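Local structure of transcriptional regulator, LacI family (Corynebacterium glutamicum, 3H5T) at residues G302-H307 against V317-K322. The protein acts as an inositol-dependent transcriptional activator of the LacI family, binding palindromic promoter motifs to control genes of cell wall biogenesis. Sequence-based numbering, arbitrary orientation.
Sequences GFDGTH and VIQPNK
F303 and V317 each turn a group anti to their own backbone N, the ring of F303 (chi1 -168°) and CG1 of V317 (chi1 177°), and this lays the isopropyl group of V317 over one face of the phenyl ring. V317 CB sits 3.8 Å from the F303 ring centroid, offset toward the rim in a CH-pi contact, with V317 CG1 beside F303 CE1 and V317 CG2 beside F303 CD1. R224 adds a cation-pi contact to the same ring. The parallel pairing of the backbones rests on D304 with I318. D304 N donates to V317 O at 2.8 Å, in the carbonyl plane, and Q319 N returns a bond to D304 O at 2.9 Å, arriving well above the carbonyl plane. Q319 keeps an extended chain, lying alongside the D304 carboxylate and pointing the same way. G305 CA lies 4.3 Å from I318 CA; G305 N and T306 N both bond to D277 OD2. A water bridges G305 O and Q319 O. The pairing joins the end of strand 299-302, from one sheet of the periplasmic-binding-protein-like domain, to strand 316-318 of the other, at a crossover between its two lobes. The amides of D304 and Q319 are thus matched with the carbonyls of V317 and D304, and none of these four backbone groups is buried at the corner without a partner.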
ATOM      1  N   GLY A 302      -5.110   8.282  11.188  1.00 28.49           N
ATOM      2  CA  GLY A 302      -4.879   7.140  10.330  1.00 27.08           C
ATOM      3  C   GLY A 302      -3.563   7.274   9.591  1.00 27.13           C
ATOM      4  O   GLY A 302      -2.782   8.175   9.887  1.00 26.97           O
ATOM      5  N   PHE A 303      -3.314   6.374   8.642  1.00 25.68           N
ATOM      6  CA  PHE A 303      -2.098   6.392   7.843  1.00 25.70           C
ATOM      7  C   PHE A 303      -2.360   5.609   6.554  1.00 26.81           C
ATOM      8  O   PHE A 303      -2.751   4.443   6.605  1.00 27.46           O
ATOM      9  CB  PHE A 303      -0.926   5.758   8.611  1.00 23.69           C
ATOM     10  CG  PHE A 303       0.423   5.989   7.973  1.00 23.38           C
ATOM     11  CD1 PHE A 303       1.379   6.784   8.606  1.00 23.37           C
ATOM     12  CD2 PHE A 303       0.738   5.426   6.734  1.00 23.12           C
ATOM     13  CE1 PHE A 303       2.629   7.013   8.018  1.00 21.89           C
ATOM     14  CE2 PHE A 303       1.988   5.651   6.135  1.00 21.50           C
ATOM     15  CZ  PHE A 303       2.931   6.444   6.775  1.00 22.49           C
ATOM     16  N   ASP A 304      -2.147   6.279   5.419  1.00 26.88           N
ATOM     17  CA  ASP A 304      -2.319   5.744   4.062  1.00 27.15           C
ATOM     18  C   ASP A 304      -2.947   6.769   3.131  1.00 28.06           C
ATOM     19  O   ASP A 304      -2.383   7.099   2.084  1.00 26.52           O
ATOM     20  CB  ASP A 304      -3.179   4.476   4.036  1.00 27.44           C
ATOM     21  CG  ASP A 304      -2.348   3.212   4.110  1.00 26.86           C
ATOM     22  OD1 ASP A 304      -1.111   3.323   3.986  1.00 30.66           O
ATOM     23  OD2 ASP A 304      -2.926   2.118   4.284  1.00 24.19           O
ATOM     24  N   GLY A 305      -4.121   7.262   3.514  1.00 28.29           N
ATOM     25  CA  GLY A 305      -4.814   8.238   2.696  1.00 28.72           C
ATOM     26  C   GLY A 305      -5.660   7.601   1.606  1.00 29.62           C
ATOM     27  O   GLY A 305      -5.749   8.131   0.499  1.00 29.77           O
ATOM     28  N   THR A 306      -6.285   6.465   1.910  1.00 30.13           N
ATOM     29  CA  THR A 306      -7.124   5.783   0.931  1.00 30.39           C
ATOM     30  C   THR A 306      -8.302   6.677   0.576  1.00 31.28           C
ATOM     31  O   THR A 306      -8.638   7.602   1.317  1.00 31.61           O
ATOM     32  CB  THR A 306      -7.664   4.416   1.467  1.00 31.53           C
ATOM     33  OG1 THR A 306      -8.544   4.631   2.582  1.00 30.33           O
ATOM     34  CG2 THR A 306      -6.505   3.519   1.910  1.00 32.18           C
ATOM     35  N   HIS A 307      -8.922   6.394  -0.564  1.00 32.63           N
ATOM     36  CA  HIS A 307     -10.068   7.151  -1.055  1.00 32.89           C
ATOM     37  C   HIS A 307     -11.158   7.297   0.008  1.00 33.19           C
ATOM     38  O   HIS A 307     -11.744   8.369   0.163  1.00 34.20           O
ATOM     39  CB  HIS A 307     -10.618   6.463  -2.310  1.00 34.82           C
ATOM     40  CG  HIS A 307     -11.763   7.183  -2.946  1.00 36.79           C
ATOM     41  ND1 HIS A 307     -13.047   7.136  -2.442  1.00 37.86           N
ATOM     42  CD2 HIS A 307     -11.819   7.980  -4.039  1.00 36.68           C
ATOM     43  CE1 HIS A 307     -13.841   7.873  -3.197  1.00 36.46           C
ATOM     44  NE2 HIS A 307     -13.120   8.396  -4.173  1.00 36.63           N
ATOM     45  N   VAL A 317      -2.079  10.318   7.354  1.00 22.78           N
ATOM     46  CA  VAL A 317      -0.845  10.560   6.602  1.00 24.76           C
ATOM     47  C   VAL A 317      -1.055  10.071   5.169  1.00 25.93           C
ATOM     48  O   VAL A 317      -1.307   8.884   4.941  1.00 27.70           O
ATOM     49  CB  VAL A 317       0.356   9.782   7.218  1.00 23.64           C
ATOM     50  CG1 VAL A 317       1.606   9.992   6.387  1.00 19.29           C
ATOM     51  CG2 VAL A 317       0.593  10.236   8.652  1.00 24.19           C
ATOM     52  N   ILE A 318      -0.969  10.966   4.194  1.00 26.05           N
ATOM     53  CA  ILE A 318      -1.166  10.530   2.820  1.00 25.02           C
ATOM     54  C   ILE A 318       0.099   9.933   2.233  1.00 25.46           C
ATOM     55  O   ILE A 318       1.167  10.542   2.252  1.00 25.93           O
ATOM     56  CB  ILE A 318      -1.658  11.673   1.910  1.00 23.84           C
ATOM     57  CG1 ILE A 318      -2.982  12.222   2.458  1.00 19.51           C
ATOM     58  CG2 ILE A 318      -1.838  11.150   0.467  1.00 16.77           C
ATOM     59  CD1 ILE A 318      -3.667  13.195   1.544  1.00 18.46           C
ATOM     60  N   GLN A 319      -0.046   8.724   1.717  1.00 25.89           N
ATOM     61  CA  GLN A 319       1.049   7.988   1.112  1.00 26.79           C
ATOM     62  C   GLN A 319       0.688   7.696  -0.346  1.00 26.62           C
ATOM     63  O   GLN A 319      -0.384   7.163  -0.649  1.00 27.79           O
ATOM     64  CB  GLN A 319       1.270   6.698   1.901  1.00 26.14           C
ATOM     65  CG  GLN A 319       2.194   5.707   1.251  1.00 30.79           C
ATOM     66  CD  GLN A 319       2.410   4.482   2.118  1.00 31.86           C
ATOM     67  OE1 GLN A 319       1.480   3.991   2.767  1.00 31.41           O
ATOM     68  NE2 GLN A 319       3.638   3.973   2.122  1.00 32.86           N
ATOM     69  N   PRO A 320       1.578   8.058  -1.277  1.00 26.27           N
ATOM     70  CA  PRO A 320       1.318   7.824  -2.703  1.00 23.98           C
ATOM     71  C   PRO A 320       1.482   6.350  -3.079  1.00 23.03           C
ATOM     72  O   PRO A 320       2.484   5.970  -3.686  1.00 21.62           O
ATOM     73  CB  PRO A 320       2.346   8.722  -3.376  1.00 24.94           C
ATOM     74  CG  PRO A 320       3.522   8.596  -2.448  1.00 25.22           C
ATOM     75  CD  PRO A 320       2.891   8.696  -1.073  1.00 25.64           C
ATOM     76  N   ASN A 321       0.488   5.531  -2.729  1.00 22.11           N
ATOM     77  CA  ASN A 321       0.548   4.102  -3.011  1.00 22.25           C
ATOM     78  C   ASN A 321       0.543   3.687  -4.469  1.00 22.14           C
ATOM     79  O   ASN A 321       1.180   2.690  -4.829  1.00 23.01           O
ATOM     80  CB  ASN A 321      -0.568   3.356  -2.278  1.00 24.02           C
ATOM     81  CG  ASN A 321      -0.284   3.216  -0.803  1.00 25.72           C
ATOM     82  OD1 ASN A 321       0.846   2.928  -0.413  1.00 26.43           O
ATOM     83  ND2 ASN A 321      -1.305   3.408   0.027  1.00 25.96           N
ATOM     84  N   LYS A 322      -0.166   4.419  -5.319  1.00 19.69           N
ATOM     85  CA  LYS A 322      -0.177   4.036  -6.722  1.00 20.07           C
ATOM     86  C   LYS A 322       1.203   4.307  -7.318  1.00 19.17           C
ATOM     87  O   LYS A 322       1.712   3.522  -8.115  1.00 18.42           O
ATOM     88  CB  LYS A 322      -1.257   4.802  -7.494  1.00 18.30           C
ATOM     89  CG  LYS A 322      -1.382   4.397  -8.957  1.00 19.36           C
ATOM     90  CD  LYS A 322      -2.672   4.929  -9.534  1.00 22.12           C
ATOM     91  CE  LYS A 322      -3.060   4.244 -10.836  1.00 22.73           C
ATOM     92  NZ  LYS A 322      -2.357   4.772 -12.036  1.00 29.36           N
TER
HETATM   93  O   HOH W   1      -3.441   7.477  -0.841  1.00 37.66           O